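Local structure of toll-like receptor 6, Variable lymphocyte receptor B (Mus musculus, 3A79) at residues B[44-49]-B[70-75]; B[51-56]-B[75-80]; B[261-266]-B[286-291]; B[295-300]-B[325-330]; B[424-429]-B[445-450]. The protein probably pairs, as the mouse TLR6 ectodomain fused to a hagfish lymphocyte-receptor segment, with TLR2 to recognise bacterial diacylated lipopeptides. All blocks are in the same frame, centred on the assembly; numbering follows the deposited sequence.

Contact 1 (B[44-49]-B[70-75]); sequences THVPKD and PDISFL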
# COMPACT_ATOMS: atom_id res chain seq x y z
N THR B 44 27.33 41.95 10.93
CA THR B 44 28.11 42.23 12.14
C THR B 44 27.64 43.48 12.88
O THR B 44 27.73 43.56 14.10
CB THR B 44 29.61 42.33 11.82
OG1 THR B 44 30.26 41.13 12.25
CG2 THR B 44 30.25 43.54 12.51
N HIS B 45 27.14 44.44 12.12
CA HIS B 45 26.64 45.69 12.67
C HIS B 45 25.25 45.87 12.09
O HIS B 45 24.83 45.08 11.24
CB HIS B 45 27.55 46.84 12.23
CG HIS B 45 27.78 46.91 10.75
ND1 HIS B 45 28.15 45.81 9.99
CD2 HIS B 45 27.70 47.94 9.88
CE1 HIS B 45 28.28 46.16 8.73
NE2 HIS B 45 28.01 47.45 8.63
N VAL B 46 24.53 46.90 12.52
CA VAL B 46 23.19 47.14 11.98
C VAL B 46 23.22 48.08 10.78
O VAL B 46 23.34 49.29 10.95
CB VAL B 46 22.26 47.72 13.06
CG1 VAL B 46 20.82 47.66 12.59
CG2 VAL B 46 22.44 46.96 14.36
N PRO B 47 23.08 47.52 9.56
CA PRO B 47 23.20 48.22 8.27
C PRO B 47 22.74 49.66 8.33
O PRO B 47 21.55 49.92 8.31
CB PRO B 47 22.26 47.42 7.37
CG PRO B 47 22.35 46.05 7.89
CD PRO B 47 22.59 46.14 9.38
N LYS B 48 23.69 50.59 8.40
CA LYS B 48 23.40 52.02 8.58
C LYS B 48 22.72 52.67 7.34
O LYS B 48 22.32 53.85 7.37
CB LYS B 48 24.69 52.77 8.98
CG LYS B 48 25.90 52.56 8.04
CD LYS B 48 26.38 51.09 7.97
CE LYS B 48 26.94 50.76 6.58
NZ LYS B 48 26.68 49.35 6.16
N ASP B 49 22.57 51.86 6.29
CA ASP B 49 22.05 52.29 4.99
C ASP B 49 20.52 52.13 4.84
O ASP B 49 19.91 52.80 4.01
CB ASP B 49 22.78 51.56 3.84
CG ASP B 49 22.55 50.02 3.83
OD1 ASP B 49 21.40 49.55 4.03
OD2 ASP B 49 23.52 49.28 3.59
N PRO B 70 23.37 54.38 18.41
CA PRO B 70 23.56 54.92 17.06
C PRO B 70 23.36 53.84 16.01
O PRO B 70 23.32 54.17 14.83
CB PRO B 70 25.02 55.40 17.06
CG PRO B 70 25.40 55.50 18.49
CD PRO B 70 24.61 54.46 19.21
N ASP B 71 23.24 52.58 16.43
CA ASP B 71 22.98 51.47 15.51
C ASP B 71 21.53 51.43 15.01
O ASP B 71 21.28 50.94 13.91
CB ASP B 71 23.31 50.12 16.16
CG ASP B 71 24.80 49.84 16.21
OD1 ASP B 71 25.58 50.81 16.19
OD2 ASP B 71 25.17 48.65 16.27
N ILE B 72 20.59 51.92 15.83
CA ILE B 72 19.17 51.92 15.46
C ILE B 72 18.43 53.25 15.67
O ILE B 72 17.22 53.33 15.43
CB ILE B 72 18.37 50.81 16.20
CG1 ILE B 72 18.74 50.79 17.68
CG2 ILE B 72 18.54 49.43 15.55
CD1 ILE B 72 17.78 50.01 18.50
N SER B 73 19.14 54.29 16.11
CA SER B 73 18.57 55.63 16.29
C SER B 73 17.69 56.08 15.13
O SER B 73 16.59 56.60 15.34
CB SER B 73 19.67 56.68 16.47
OG SER B 73 20.58 56.35 17.50
N PHE B 74 18.19 55.89 13.91
CA PHE B 74 17.58 56.44 12.70
C PHE B 74 16.26 55.76 12.28
O PHE B 74 15.44 56.38 11.60
CB PHE B 74 18.58 56.40 11.53
CG PHE B 74 19.02 55.01 11.17
CD1 PHE B 74 18.46 54.35 10.09
CD2 PHE B 74 19.99 54.35 11.92
CE1 PHE B 74 18.85 53.07 9.76
CE2 PHE B 74 20.38 53.06 11.60
CZ PHE B 74 19.82 52.42 10.51
N LEU B 75 16.08 54.50 12.66
CA LEU B 75 14.88 53.76 12.28
C LEU B 75 13.71 54.15 13.18
O LEU B 75 13.17 53.31 13.89
CB LEU B 75 15.13 52.26 12.36
CG LEU B 75 16.29 51.79 11.50
CD1 LEU B 75 17.02 50.62 12.12
CD2 LEU B 75 15.79 51.45 10.11
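Val46 lies against Asp71 and Ile72 with its two methyls, while Phe74 stands beside the Pro47-Lys48 backbone; both loops belong to the TLR6 part of the fusion. The valine side chain lies at a slant to both partners and divides its methyls between them. CG2, beside its own backbone N, meets Asp71 CB at 3.7 Å and lies as far from the carboxylate oxygen OD2 of that residue. CG1, anti to the N (chi1 -167°), reaches Ile72 CG2 at 4.1 Å. Val46 CB faces the main-chain oxygen of Asp71 at 3.5 Å, so the backbone as well as the side chains bounds the valine. Phe74 holds its CG between its own N and carbonyl carbon (chi1 62°), and CZ at the far end of the ring comes to 3.8 Å from Pro47 O and 4.1 Å from Lys48 CA. Lys48 O lies over one ring face, displaced toward the rim; Leu75 CG covers the opposite face, also off centre. Ile72 to Leu75 form a type I turn, closed by a bond from Leu75 N to Ile72 O, and this sets the isoleucine and the phenylalanine on one short bend. Behind them Val46 leans on Leu59, Pro47 on Tyr38, and Ile72 on Val95 and Phe96, consistent with the apolar interior of the leucine-rich repeat coil. The two loops share no hydrogen bond or salt bridge. Their adhesion therefore rests on van der Waals contact over 238 Å², with the valine side chain and the phenylalanine ring set against carbonyl oxygens, and the polar end of Lys48 is turned away, weakly bonded to His45 NE2.

Contact 2 (B[51-56]-B[75-80]); sequences PPRTKA and LSELRV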
# COMPACT_ATOMS: atom_id res chain seq x y z
N PRO B 51 16.47 51.99 4.67
CA PRO B 51 15.43 53.00 4.46
C PRO B 51 14.89 53.48 5.80
O PRO B 51 14.44 52.69 6.62
CB PRO B 51 14.35 52.23 3.69
CG PRO B 51 15.09 51.13 2.99
CD PRO B 51 16.20 50.74 3.93
N PRO B 52 14.96 54.80 6.04
CA PRO B 52 14.64 55.40 7.34
C PRO B 52 13.27 55.00 7.91
O PRO B 52 13.16 54.78 9.11
CB PRO B 52 14.67 56.89 7.04
CG PRO B 52 15.63 57.02 5.92
CD PRO B 52 15.43 55.80 5.07
N ARG B 53 12.25 54.91 7.06
CA ARG B 53 10.90 54.63 7.54
C ARG B 53 10.56 53.14 7.57
O ARG B 53 9.37 52.78 7.56
CB ARG B 53 9.86 55.39 6.70
CG ARG B 53 9.68 56.89 7.02
CD ARG B 53 8.20 57.27 6.88
NE ARG B 53 7.54 56.43 5.87
CZ ARG B 53 6.27 56.03 5.92
NH1 ARG B 53 5.50 56.36 6.95
NH2 ARG B 53 5.78 55.27 4.94
N THR B 54 11.58 52.28 7.58
CA THR B 54 11.39 50.82 7.65
C THR B 54 10.61 50.47 8.90
O THR B 54 10.76 51.15 9.91
CB THR B 54 12.72 50.04 7.74
OG1 THR B 54 13.66 50.56 6.81
CG2 THR B 54 12.50 48.57 7.46
N LYS B 55 9.82 49.41 8.85
CA LYS B 55 8.98 49.07 9.99
C LYS B 55 9.28 47.72 10.62
O LYS B 55 9.28 47.61 11.84
CB LYS B 55 7.49 49.22 9.64
CG LYS B 55 7.12 50.67 9.36
CD LYS B 55 5.65 50.88 9.08
CE LYS B 55 5.34 52.37 9.10
NZ LYS B 55 3.97 52.67 8.60
N ALA B 56 9.55 46.70 9.81
CA ALA B 56 9.96 45.40 10.35
C ALA B 56 11.36 45.02 9.85
O ALA B 56 11.55 44.81 8.66
CB ALA B 56 8.96 44.32 9.98
N LEU B 75 16.08 54.50 12.66
CA LEU B 75 14.88 53.76 12.28
C LEU B 75 13.71 54.15 13.18
O LEU B 75 13.17 53.31 13.89
CB LEU B 75 15.13 52.26 12.36
CG LEU B 75 16.29 51.79 11.50
CD1 LEU B 75 17.02 50.62 12.12
CD2 LEU B 75 15.79 51.45 10.11
N SER B 76 13.31 55.41 13.11
CA SER B 76 12.32 55.96 14.02
C SER B 76 10.95 55.30 13.95
O SER B 76 10.14 55.46 14.86
CB SER B 76 12.16 57.47 13.79
OG SER B 76 11.14 57.74 12.84
N GLU B 77 10.69 54.57 12.88
CA GLU B 77 9.36 54.02 12.64
C GLU B 77 9.27 52.54 12.98
O GLU B 77 8.21 51.94 12.86
CB GLU B 77 8.99 54.19 11.17
CG GLU B 77 7.59 54.71 10.94
CD GLU B 77 7.58 56.21 10.77
OE1 GLU B 77 7.36 56.66 9.62
OE2 GLU B 77 7.81 56.94 11.76
N LEU B 78 10.40 51.97 13.40
CA LEU B 78 10.53 50.53 13.65
C LEU B 78 9.46 49.99 14.59
O LEU B 78 9.28 50.52 15.68
CB LEU B 78 11.93 50.21 14.20
CG LEU B 78 12.29 48.73 14.19
CD1 LEU B 78 12.00 48.17 12.82
CD2 LEU B 78 13.75 48.51 14.52
N ARG B 79 8.75 48.95 14.17
CA ARG B 79 7.78 48.28 15.02
C ARG B 79 8.34 46.92 15.41
O ARG B 79 8.18 46.47 16.54
CB ARG B 79 6.46 48.06 14.29
CG ARG B 79 5.66 49.31 13.95
CD ARG B 79 4.32 48.90 13.30
NE ARG B 79 4.49 48.18 12.03
CZ ARG B 79 4.42 46.85 11.88
NH1 ARG B 79 4.20 46.07 12.93
NH2 ARG B 79 4.58 46.30 10.67
N VAL B 80 8.98 46.27 14.46
CA VAL B 80 9.46 44.91 14.66
C VAL B 80 10.96 44.81 14.46
O VAL B 80 11.50 45.33 13.48
CB VAL B 80 8.75 43.96 13.69
CG1 VAL B 80 9.36 42.56 13.74
CG2 VAL B 80 7.24 43.95 13.97
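Lys55 O receives two backbone donors from the facing loop, the tight core of this contact in the TLR6 part. Val80 N donates to Lys55 O at 3.0 Å in a nearly straight bond (174°). Arg79 N donates to the same Lys55 O at 2.7 Å. One residue on, Ala56 and Val80 form a parallel bridge, with Ala56 CB 3.7 Å from Val80 CB on the same face. Ala56 CA adds a CH...O contact to Val80 O. Leu75, on the buried side, sets CD2 4.1 Å from Thr54 CB, the two side chains running side by side in the same direction.

The opposite flank is polar and looser. Arg53, its chain bent at chi2 and chi3, brings NH1 to Glu77 OE1 at 3.3 Å. This salt bridge is far from ideal: the oxygen is met on its anti side, and the guanidinium and carboxylate planes stand 79° apart. Lys55, extended beyond CG, lays CE 3.7 Å from Glu77 CG, while its NZ stays 5.3 Å from Glu77 OE1, a separation at which any attraction is probably weak.

Strands 56-58 and 80-82 begin here, neighbours in the parallel ladder of the leucine-rich repeats. Lys55 and Ala56 bond on to Ser34, and Ala56 also to Val36 of strand 35-37; Arg79 does the same with Glu103 and with Tyr104 of strand 104-106.

Contact 3 (B[261-266]-B[286-291]); sequences TTWKCS and LTITER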
# COMPACT_ATOMS: atom_id res chain seq x y z
N THR B 261 9.94 7.99 25.30
CA THR B 261 9.53 7.41 26.57
C THR B 261 9.34 5.91 26.47
O THR B 261 9.09 5.38 25.40
CB THR B 261 8.22 8.07 27.09
OG1 THR B 261 7.44 7.11 27.79
CG2 THR B 261 7.37 8.56 25.94
N THR B 262 9.48 5.22 27.59
CA THR B 262 9.05 3.83 27.70
C THR B 262 7.57 3.68 27.36
O THR B 262 6.82 4.65 27.38
CB THR B 262 9.24 3.32 29.14
OG1 THR B 262 10.64 3.12 29.37
CG2 THR B 262 8.53 2.01 29.35
N TRP B 263 7.15 2.46 27.04
CA TRP B 263 5.72 2.20 26.94
C TRP B 263 5.10 2.23 28.34
O TRP B 263 4.07 2.88 28.54
CB TRP B 263 5.40 0.90 26.20
CG TRP B 263 3.92 0.71 26.02
CD1 TRP B 263 3.15 -0.33 26.48
CD2 TRP B 263 3.02 1.62 25.38
NE1 TRP B 263 1.83 -0.12 26.15
CE2 TRP B 263 1.72 1.07 25.47
CE3 TRP B 263 3.18 2.87 24.75
CZ2 TRP B 263 0.60 1.70 24.94
CZ3 TRP B 263 2.05 3.49 24.22
CH2 TRP B 263 0.78 2.91 24.32
N LYS B 264 5.72 1.53 29.29
CA LYS B 264 5.27 1.55 30.70
C LYS B 264 4.98 2.98 31.15
O LYS B 264 3.94 3.26 31.77
CB LYS B 264 6.34 0.93 31.61
CG LYS B 264 5.93 0.69 33.06
CD LYS B 264 6.99 -0.14 33.80
CE LYS B 264 6.39 -1.10 34.86
NZ LYS B 264 6.46 -0.60 36.28
N CYS B 265 5.89 3.89 30.81
CA CYS B 265 5.78 5.28 31.24
C CYS B 265 4.70 6.02 30.47
O CYS B 265 4.14 7.00 30.96
CB CYS B 265 7.14 5.99 31.12
SG CYS B 265 7.16 7.66 31.85
N SER B 266 4.41 5.58 29.25
CA SER B 266 3.39 6.25 28.46
C SER B 266 2.01 5.92 29.01
O SER B 266 1.16 6.80 29.14
CB SER B 266 3.51 5.86 26.98
OG SER B 266 4.66 6.48 26.41
N LEU B 286 6.25 11.44 19.25
CA LEU B 286 6.44 10.43 20.28
C LEU B 286 7.37 9.30 19.83
O LEU B 286 7.31 8.86 18.68
CB LEU B 286 5.08 9.85 20.68
CG LEU B 286 5.02 8.61 21.56
CD1 LEU B 286 5.47 8.96 22.95
CD2 LEU B 286 3.61 8.06 21.58
N THR B 287 8.23 8.82 20.74
CA THR B 287 9.13 7.69 20.47
C THR B 287 9.03 6.60 21.55
O THR B 287 9.62 6.73 22.62
CB THR B 287 10.61 8.15 20.38
OG1 THR B 287 10.73 9.25 19.48
CG2 THR B 287 11.50 7.03 19.90
N ILE B 288 8.28 5.53 21.28
CA ILE B 288 8.14 4.38 22.19
C ILE B 288 9.48 3.64 22.36
O ILE B 288 10.16 3.36 21.38
CB ILE B 288 7.10 3.37 21.68
CG1 ILE B 288 5.84 4.08 21.14
CG2 ILE B 288 6.76 2.37 22.74
CD1 ILE B 288 5.12 4.93 22.14
N THR B 289 9.85 3.30 23.59
CA THR B 289 11.28 3.11 23.84
C THR B 289 11.95 1.77 24.11
O THR B 289 12.77 1.34 23.30
CB THR B 289 11.87 4.23 24.70
OG1 THR B 289 12.47 5.18 23.82
CG2 THR B 289 12.93 3.70 25.65
N GLU B 290 11.70 1.10 25.22
CA GLU B 290 12.59 -0.04 25.51
C GLU B 290 11.92 -1.38 25.31
O GLU B 290 12.55 -2.36 24.92
CB GLU B 290 13.17 0.00 26.93
CG GLU B 290 14.12 1.15 27.26
CD GLU B 290 14.30 1.34 28.78
OE1 GLU B 290 13.73 0.54 29.55
OE2 GLU B 290 15.00 2.29 29.19
N ARG B 291 10.62 -1.41 25.60
CA ARG B 291 9.84 -2.63 25.54
C ARG B 291 8.39 -2.23 25.55
O ARG B 291 8.04 -1.13 25.97
CB ARG B 291 10.17 -3.55 26.72
CG ARG B 291 10.50 -2.82 28.02
CD ARG B 291 11.24 -3.68 29.04
NE ARG B 291 10.47 -4.88 29.35
CZ ARG B 291 10.65 -6.06 28.77
NH1 ARG B 291 11.58 -6.22 27.83
NH2 ARG B 291 9.90 -7.10 29.12
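Trp263 of the TLR6 part, where the chain enters the helix that runs on to 273, lies alongside Ile288 at the end of strand 278-288, both side chains pointing the same way. Its CB meets Arg291 O at 3.3 Å and Ile288 CG2 at 4.0 Å. CG is anti to the backbone N (chi1 -176°), and the six-membered ring meets one isoleucine methyl: CE3 touches Ile288 CD1 at 3.8 Å, CZ3 the same methyl at 4.0 Å. On the five-membered ring NE1 leaves the contact for a weak bond to Ala323 O, and the side chain also touches Leu324 of helix 321-329.

Just before the helix, Thr261 pairs with Ile288 as a parallel bridge, and its N donates to Thr287 O at 3.0 Å. Its CG2 packs on Leu286 CD1 at 3.6 Å, and its OG1 donates to Thr262 O. An alanine at Thr261 would probably leave Leu286 CD1 without its methyl partner and Thr262 O with one fewer hydroxyl donor. That oxygen is also gripped by Ser266 OG at 3.0 Å, one turn into the helix, while Thr262 OG1 bonds to Asp232.

Cys265 joins the same helix to Cys235 by a disulfide. The strand-to-helix passage of this solenoid coil is thus fixed by polar and apolar means: two hydroxyls hold Thr262 O at the passage, the backbone N of Thr261 ties it to Thr287 O of the next strand, and an apolar indole-isoleucine pair fills the side facing the next helix.

Contact 4 (B[295-300]-B[325-330]); sequences EEFTYS and YSVFAE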
# COMPACT_ATOMS: atom_id res chain seq x y z
N GLU B 295 0.42 -3.40 30.32
CA GLU B 295 0.44 -2.46 31.45
C GLU B 295 -0.94 -2.32 32.09
O GLU B 295 -1.97 -2.35 31.40
CB GLU B 295 0.98 -1.10 31.00
CG GLU B 295 2.39 -1.15 30.43
CD GLU B 295 3.45 -1.43 31.49
OE1 GLU B 295 3.33 -0.88 32.60
OE2 GLU B 295 4.40 -2.20 31.20
N GLU B 296 -0.95 -2.15 33.40
CA GLU B 296 -2.20 -1.96 34.13
C GLU B 296 -2.78 -0.59 33.84
O GLU B 296 -2.06 0.42 33.81
CB GLU B 296 -1.98 -2.13 35.64
CG GLU B 296 -1.52 -3.52 36.03
CD GLU B 296 -2.28 -4.62 35.29
OE1 GLU B 296 -3.53 -4.56 35.27
OE2 GLU B 296 -1.62 -5.53 34.74
N PHE B 297 -4.09 -0.55 33.62
CA PHE B 297 -4.79 0.70 33.40
C PHE B 297 -6.30 0.51 33.47
O PHE B 297 -6.82 -0.53 33.07
CB PHE B 297 -4.40 1.32 32.05
CG PHE B 297 -4.78 0.48 30.87
CD1 PHE B 297 -5.94 0.75 30.15
CD2 PHE B 297 -3.98 -0.59 30.47
CE1 PHE B 297 -6.30 -0.03 29.07
CE2 PHE B 297 -4.33 -1.38 29.40
CZ PHE B 297 -5.49 -1.10 28.69
N THR B 298 -6.98 1.50 34.02
CA THR B 298 -8.43 1.58 33.96
C THR B 298 -8.81 3.01 33.60
O THR B 298 -8.25 3.96 34.15
CB THR B 298 -9.13 1.18 35.30
OG1 THR B 298 -8.26 1.41 36.41
CG2 THR B 298 -9.56 -0.29 35.27
N TYR B 299 -9.75 3.16 32.68
CA TYR B 299 -10.25 4.48 32.32
C TYR B 299 -11.57 4.79 33.01
O TYR B 299 -12.60 4.21 32.67
CB TYR B 299 -10.41 4.58 30.82
CG TYR B 299 -9.11 4.47 30.12
CD1 TYR B 299 -8.83 3.37 29.33
CD2 TYR B 299 -8.14 5.45 30.26
CE1 TYR B 299 -7.63 3.25 28.69
CE2 TYR B 299 -6.94 5.34 29.62
CZ TYR B 299 -6.69 4.24 28.83
OH TYR B 299 -5.49 4.14 28.18
N SER B 300 -11.52 5.71 33.97
CA SER B 300 -12.71 6.12 34.69
C SER B 300 -13.17 7.45 34.14
O SER B 300 -12.49 8.04 33.31
CB SER B 300 -12.40 6.27 36.17
OG SER B 300 -11.53 5.24 36.62
N TYR B 325 -2.22 -1.68 21.46
CA TYR B 325 -3.44 -1.12 20.87
C TYR B 325 -4.63 -1.03 21.83
O TYR B 325 -5.50 -0.16 21.69
CB TYR B 325 -3.86 -1.86 19.58
CG TYR B 325 -2.86 -1.79 18.45
CD1 TYR B 325 -2.58 -2.90 17.67
CD2 TYR B 325 -2.18 -0.61 18.17
CE1 TYR B 325 -1.66 -2.85 16.65
CE2 TYR B 325 -1.26 -0.55 17.13
CZ TYR B 325 -1.00 -1.67 16.38
OH TYR B 325 -0.08 -1.63 15.35
N SER B 326 -4.70 -1.91 22.81
CA SER B 326 -5.85 -1.90 23.71
C SER B 326 -5.84 -0.64 24.60
O SER B 326 -6.89 -0.08 24.90
CB SER B 326 -5.91 -3.18 24.53
OG SER B 326 -4.73 -3.30 25.29
N VAL B 327 -4.65 -0.22 25.00
CA VAL B 327 -4.47 1.01 25.77
C VAL B 327 -5.19 2.22 25.15
O VAL B 327 -5.61 3.12 25.87
CB VAL B 327 -2.98 1.33 25.94
CG1 VAL B 327 -2.75 2.76 26.38
CG2 VAL B 327 -2.35 0.34 26.92
N PHE B 328 -5.33 2.22 23.83
CA PHE B 328 -6.11 3.26 23.14
C PHE B 328 -7.55 2.81 22.88
O PHE B 328 -8.48 3.59 23.02
CB PHE B 328 -5.48 3.63 21.80
CG PHE B 328 -4.09 4.14 21.91
CD1 PHE B 328 -3.02 3.32 21.58
CD2 PHE B 328 -3.84 5.43 22.34
CE1 PHE B 328 -1.72 3.79 21.68
CE2 PHE B 328 -2.54 5.89 22.45
CZ PHE B 328 -1.48 5.07 22.12
N ALA B 329 -7.73 1.56 22.47
CA ALA B 329 -9.05 1.11 22.05
C ALA B 329 -10.06 1.24 23.19
O ALA B 329 -11.20 1.69 22.97
CB ALA B 329 -8.98 -0.30 21.54
N GLU B 330 -9.64 0.88 24.39
CA GLU B 330 -10.49 0.94 25.58
C GLU B 330 -10.57 2.34 26.22
O GLU B 330 -10.91 2.45 27.40
CB GLU B 330 -10.00 -0.05 26.66
CG GLU B 330 -9.56 -1.42 26.16
CD GLU B 330 -9.40 -2.42 27.30
OE1 GLU B 330 -8.42 -3.22 27.31
OE2 GLU B 330 -10.26 -2.40 28.21
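Phe297 and Tyr299 reach Val327 by different first torsions: CG of Phe297 sits between the backbone N and carbonyl carbon (chi1 63°), that of Tyr299 anti to the carbonyl carbon (chi1 -64°). From the loop of the TLR6 part both rings lie against helix 321-329. Val327 CG2 stands over the phenylalanine face, 4.0 Å from the ring centroid and 28° off its normal, a CH-pi contact. Ser326 OG lies at the ring edge near its plane, 4.1 Å from Phe297 CZ, while its bond goes back to Glu322 O.

Tyr299 crosses Val327 at about a right angle. Its OH donates to Val327 O at 2.5 Å, in the carbonyl plane and on a lone pair, and lies 3.6 Å from Val327 CG1. A phenylalanine at Tyr299 would probably leave Val327 O without this donor and the ring freer to shift against the helix. The phenol ring also meets that of Trp274, and both loop aromatics touch Gln271 of helix 263-273.

An extended loop packed by its aromatics between two helices, outside the strand ladder, is consistent with the convex side of a leucine-rich repeat solenoid.

Contact 5 (B[424-429]-B[445-450]); sequences CAWAES and FRCLPP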
# COMPACT_ATOMS: atom_id res chain seq x y z
N CYS B 424 -22.58 -6.10 -1.07
CA CYS B 424 -22.75 -4.78 -0.48
C CYS B 424 -23.40 -4.90 0.88
O CYS B 424 -24.31 -5.70 1.06
CB CYS B 424 -23.63 -3.90 -1.37
SG CYS B 424 -23.18 -2.15 -1.35
N ALA B 425 -22.91 -4.09 1.82
CA ALA B 425 -23.42 -4.03 3.20
C ALA B 425 -23.12 -2.68 3.86
O ALA B 425 -22.75 -2.64 5.03
CB ALA B 425 -22.84 -5.16 4.04
N TRP B 426 -23.28 -1.59 3.11
CA TRP B 426 -22.94 -0.26 3.62
C TRP B 426 -23.81 0.16 4.79
O TRP B 426 -24.94 -0.30 4.94
CB TRP B 426 -23.03 0.80 2.51
CG TRP B 426 -21.79 0.95 1.68
CD1 TRP B 426 -21.65 0.66 0.36
CD2 TRP B 426 -20.50 1.43 2.12
NE1 TRP B 426 -20.38 0.92 -0.06
CE2 TRP B 426 -19.65 1.40 1.00
CE3 TRP B 426 -19.99 1.88 3.34
CZ2 TRP B 426 -18.31 1.80 1.07
CZ3 TRP B 426 -18.66 2.27 3.41
CH2 TRP B 426 -17.84 2.23 2.28
N ALA B 427 -23.27 1.05 5.61
CA ALA B 427 -24.05 1.66 6.67
C ALA B 427 -25.05 2.60 6.01
O ALA B 427 -24.67 3.52 5.29
CB ALA B 427 -23.16 2.41 7.64
N GLU B 428 -26.32 2.37 6.28
CA GLU B 428 -27.40 3.09 5.62
C GLU B 428 -27.34 4.59 5.92
O GLU B 428 -28.13 5.37 5.39
CB GLU B 428 -28.74 2.50 6.07
CG GLU B 428 -28.80 0.96 6.02
CD GLU B 428 -27.88 0.28 7.03
OE1 GLU B 428 -27.22 -0.73 6.67
OE2 GLU B 428 -27.80 0.74 8.19
N SER B 429 -26.39 4.99 6.75
CA SER B 429 -26.38 6.33 7.30
C SER B 429 -25.29 7.25 6.75
O SER B 429 -25.29 8.45 7.05
CB SER B 429 -26.28 6.26 8.83
OG SER B 429 -25.17 5.49 9.25
N PHE B 445 -20.01 1.78 -8.41
CA PHE B 445 -21.38 2.30 -8.37
C PHE B 445 -22.43 1.21 -8.12
O PHE B 445 -23.60 1.51 -7.92
CB PHE B 445 -21.70 3.08 -9.65
CG PHE B 445 -20.88 4.32 -9.83
CD1 PHE B 445 -19.65 4.26 -10.48
CD2 PHE B 445 -21.33 5.54 -9.35
CE1 PHE B 445 -18.88 5.40 -10.66
CE2 PHE B 445 -20.57 6.70 -9.52
CZ PHE B 445 -19.34 6.63 -10.17
N ARG B 446 -21.99 -0.05 -8.12
CA ARG B 446 -22.85 -1.18 -7.77
C ARG B 446 -23.13 -1.20 -6.28
O ARG B 446 -24.09 -1.81 -5.82
CB ARG B 446 -22.17 -2.50 -8.15
CG ARG B 446 -22.37 -2.95 -9.58
CD ARG B 446 -21.77 -4.33 -9.82
NE ARG B 446 -22.15 -4.87 -11.13
CZ ARG B 446 -21.40 -4.78 -12.23
NH1 ARG B 446 -20.22 -4.16 -12.18
NH2 ARG B 446 -21.83 -5.30 -13.37
N CYS B 447 -22.27 -0.51 -5.53
CA CYS B 447 -22.25 -0.60 -4.08
C CYS B 447 -21.93 0.75 -3.43
O CYS B 447 -20.77 1.07 -3.19
CB CYS B 447 -21.22 -1.66 -3.66
SG CYS B 447 -21.22 -2.16 -1.91
N LEU B 448 -22.96 1.53 -3.15
CA LEU B 448 -22.77 2.82 -2.49
C LEU B 448 -23.87 3.07 -1.46
O LEU B 448 -25.03 2.71 -1.68
CB LEU B 448 -22.75 3.97 -3.50
CG LEU B 448 -21.61 4.02 -4.52
CD1 LEU B 448 -22.10 4.69 -5.80
CD2 LEU B 448 -20.36 4.71 -3.98
N PRO B 449 -23.50 3.70 -0.33
CA PRO B 449 -24.42 3.98 0.77
C PRO B 449 -25.75 4.56 0.30
O PRO B 449 -25.77 5.53 -0.46
CB PRO B 449 -23.65 5.01 1.60
CG PRO B 449 -22.22 4.68 1.36
CD PRO B 449 -22.14 4.19 -0.06
N PRO B 450 -26.87 3.96 0.73
CA PRO B 450 -28.20 4.36 0.27
C PRO B 450 -28.38 5.88 0.17
O PRO B 450 -28.64 6.38 -0.92
CB PRO B 450 -29.12 3.78 1.35
CG PRO B 450 -28.41 2.54 1.80
CD PRO B 450 -26.93 2.85 1.70
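Trp426 offers a broad indole face and Pro449 fits its ring against it: CD lies 3.6 Å from the centroid of the five-membered ring and only 8° off the normal, a close CH-pi contact. Pro449 CG slides further over the indole, 3.8 Å from Trp426 CD2, so the proline covers the five-membered ring as far as that atom. Beside this flat joint, the disulfide Cys424 SG-Cys447 SG (2.0 Å, chi3 102°) lies next to the indole. Cys447 SG approaches Trp426 CD1 at 3.6 Å, oblique to the ring. The indole N-H is used too: NE1 donates to Cys447 O at 3.2 Å in a bent bond (N-H...O 138°), the donor standing above the carbonyl plane. At the opposite end Pro450 sets CD and CG each 4.0 Å from Glu428 CA, a small bump against the backbone.

Both loops lie in the TLR6 part and run nearly parallel, each leading into a strand, 432-434 and 454-456. Trp426 and Pro449 both rest on Leu433 of strand 432-434, and the indole is closed in further by Ala396 of helix 394-397 and Thr399, while Cys447 touches Phe393.

All five contacts lie in the TLR6 portion; contacts 1 and 2 interlock, and 3, 4 and 5 follow in series. Contacts 1 and 2 share Leu75, cross along the chain and sit 11 Å apart between centres near the N-terminal end. Contacts 3 and 4 form a second cluster, centres 15 Å apart: Trp263 CZ2 lies 3.7 Å from Val327 CB, so one tryptophan serves both. Contact 5 stands alone, its centre 33 Å from that of contact 4 and 69 Å from that of contact 1, across the centre of the chain. Attached sugars lie near two of them: a NAG about 4 Å from the side chain of Thr287 in contact 3, another about 5 Å from that of Glu428 in contact 5.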